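Peptide-binding protein (Photobacterium damsela subsp. piscicida, PDB 6SQX) probably acts as a secreted cysteine endopeptidase of the NlpC/P60 family that cleaves bacterial peptidoglycan, and also carries an SH3-type domain. Local coordinates at residues Thr199-Gln204 and Gly208-Ser213. Numbering follows the deposited sequence.
Sequences TLIKGQ and GWVPTS
Thr199 and Val210 exchange two backbone hydrogen bonds. Thr199 N donates to Val210 O at 2.9 Å. Val210 N donates to Thr199 O at 3.0 Å. Ile201 and Gly208 form a second pair of backbone hydrogen bonds further along. Ile201 N reaches Gly208 O at 2.8 Å, and the hydrogen bond is nearly straight (174° at hydrogen). Gly208 N returns to Ile201 O. Leu200 and Trp209 form the non-hydrogen-bonded pair between them. Just past the end of strand 208-211, Thr212 OG1 lies 2.9 Å from Thr199 OG1. The two side chains cross at about a right angle, and Thr212 OG1 is also hydrogen-bonded to Lys196 O.

The segments are the two arms of a beta hairpin in the bacterial SH3 (SH3b1-type) domain. Strand 206-211 is an outermost strand of its antiparallel sheet, and strand 198-203 links it to strand 186-192.

Leu200 and Trp209 pack on one face of the hairpin. Leu200 CB sits over the six-membered ring of Trp209 in a CH-pi contact, 3.7 Å from its centroid and only 2° off the ring normal. With CG anti to the backbone N (chi1 179°), the chain runs on across the same face, and CD1 lies over the five-membered part near NE1. Trp209 NE1 is hydrogen-bonded to Glu94 of helix 90-102, which also touches Leu200. On the other face, Ile201 CD1 packs 3.8 Å from Val210 CG1, while Ile215 touches both Thr199 and Val210.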
loop_
_atom_site.group_PDB
_atom_site.type_symbol
_atom_site.label_atom_id
_atom_site.label_comp_id
_atom_site.label_asym_id
_atom_site.label_seq_id
_atom_site.Cartn_x
_atom_site.Cartn_y
_atom_site.Cartn_z
ATOM N N THR A 199 -14.383 -9.653 -11.294
ATOM C CA THR A 199 -15.379 -8.939 -10.507
ATOM C C THR A 199 -14.802 -7.606 -10.072
ATOM O O THR A 199 -13.656 -7.542 -9.623
ATOM C CB THR A 199 -15.825 -9.779 -9.298
ATOM O OG1 THR A 199 -16.457 -10.967 -9.786
ATOM C CG2 THR A 199 -16.852 -9.019 -8.450
ATOM N N LEU A 200 -15.584 -6.536 -10.242
ATOM C CA LEU A 200 -15.221 -5.210 -9.777
ATOM C C LEU A 200 -15.621 -5.121 -8.313
ATOM O O LEU A 200 -16.764 -5.438 -7.964
ATOM C CB LEU A 200 -16.030 -4.176 -10.574
ATOM C CG LEU A 200 -15.780 -2.693 -10.193
ATOM C CD1 LEU A 200 -14.290 -2.223 -10.285
ATOM C CD2 LEU A 200 -16.714 -1.761 -10.982
ATOM N N ILE A 201 -14.663 -4.778 -7.440
ATOM C CA ILE A 201 -14.862 -4.759 -5.993
ATOM C C ILE A 201 -14.332 -3.457 -5.412
ATOM O O ILE A 201 -13.602 -2.707 -6.066
ATOM C CB ILE A 201 -14.135 -5.949 -5.315
ATOM C CG1 ILE A 201 -12.579 -5.818 -5.424
ATOM C CG2 ILE A 201 -14.604 -7.253 -5.956
ATOM C CD1 ILE A 201 -11.814 -6.752 -4.532
ATOM N N LYS A 202 -14.672 -3.204 -4.153
ATOM C CA LYS A 202 -13.984 -2.147 -3.420
ATOM C C LYS A 202 -13.766 -2.591 -1.986
ATOM O O LYS A 202 -14.590 -3.316 -1.420
ATOM C CB LYS A 202 -14.755 -0.806 -3.484
ATOM C CG LYS A 202 -16.248 -0.894 -3.079
ATOM C CD LYS A 202 -16.902 0.435 -3.481
ATOM C CE LYS A 202 -18.390 0.474 -3.139
ATOM N NZ LYS A 202 -18.692 0.913 -1.731
ATOM N N GLY A 203 -12.652 -2.145 -1.410
ATOM C CA GLY A 203 -12.347 -2.448 -0.021
ATOM C C GLY A 203 -10.971 -1.911 0.319
ATOM O O GLY A 203 -10.145 -1.676 -0.569
ATOM N N GLN A 204 -10.751 -1.701 1.625
ATOM C CA GLN A 204 -9.464 -1.167 2.087
ATOM C C GLN A 204 -9.071 0.146 1.387
ATOM O O GLN A 204 -7.893 0.525 1.345
ATOM C CB GLN A 204 -8.354 -2.232 2.009
ATOM C CG GLN A 204 -8.177 -3.058 3.278
ATOM C CD GLN A 204 -7.590 -2.240 4.405
ATOM O OE1 GLN A 204 -8.081 -1.149 4.704
ATOM N NE2 GLN A 204 -6.496 -2.719 5.007
ATOM N N GLY A 208 -11.405 -1.686 -7.782
ATOM C CA GLY A 208 -10.888 -2.245 -9.018
ATOM C C GLY A 208 -11.268 -3.702 -9.197
ATOM O O GLY A 208 -12.079 -4.237 -8.463
ATOM N N TRP A 209 -10.705 -4.307 -10.239
ATOM C CA TRP A 209 -11.116 -5.627 -10.691
ATOM C C TRP A 209 -10.161 -6.702 -10.181
ATOM O O TRP A 209 -8.930 -6.514 -10.151
ATOM C CB TRP A 209 -11.095 -5.674 -12.222
ATOM C CG TRP A 209 -12.067 -4.695 -12.887
ATOM C CD1 TRP A 209 -11.850 -3.370 -13.140
ATOM C CD2 TRP A 209 -13.385 -4.988 -13.366
ATOM N NE1 TRP A 209 -12.971 -2.810 -13.732
ATOM C CE2 TRP A 209 -13.912 -3.789 -13.905
ATOM C CE3 TRP A 209 -14.161 -6.146 -13.402
ATOM C CZ2 TRP A 209 -15.191 -3.712 -14.476
ATOM C CZ3 TRP A 209 -15.438 -6.070 -13.951
ATOM C CH2 TRP A 209 -15.930 -4.868 -14.502
ATOM N N VAL A 210 -10.725 -7.853 -9.823
ATOM C CA VAL A 210 -9.948 -9.009 -9.355
ATOM C C VAL A 210 -10.556 -10.251 -9.981
ATOM O O VAL A 210 -11.718 -10.240 -10.397
ATOM C CB VAL A 210 -9.999 -9.156 -7.821
ATOM C CG1 VAL A 210 -9.305 -7.967 -7.111
ATOM C CG2 VAL A 210 -11.468 -9.364 -7.366
ATOM N N PRO A 211 -9.812 -11.346 -10.042
ATOM C CA PRO A 211 -10.404 -12.601 -10.522
ATOM C C PRO A 211 -11.595 -12.983 -9.660
ATOM O O PRO A 211 -11.556 -12.883 -8.432
ATOM C CB PRO A 211 -9.267 -13.616 -10.348
ATOM C CG PRO A 211 -8.018 -12.746 -10.400
ATOM C CD PRO A 211 -8.396 -11.507 -9.663
ATOM N N THR A 212 -12.669 -13.420 -10.324
ATOM C CA THR A 212 -13.850 -13.832 -9.574
ATOM C C THR A 212 -13.524 -14.938 -8.571
ATOM O O THR A 212 -14.086 -14.965 -7.467
ATOM C CB THR A 212 -14.947 -14.234 -10.544
ATOM O OG1 THR A 212 -15.266 -13.085 -11.344
ATOM C CG2 THR A 212 -16.213 -14.770 -9.810
ATOM N N SER A 213 -12.594 -15.828 -8.910
ATOM C CA SER A 213 -12.235 -16.899 -7.988
ATOM C C SER A 213 -11.560 -16.395 -6.718
ATOM O O SER A 213 -11.386 -17.170 -5.773
ATOM C CB SER A 213 -11.321 -17.899 -8.702
ATOM O OG SER A 213 -10.148 -17.253 -9.172
#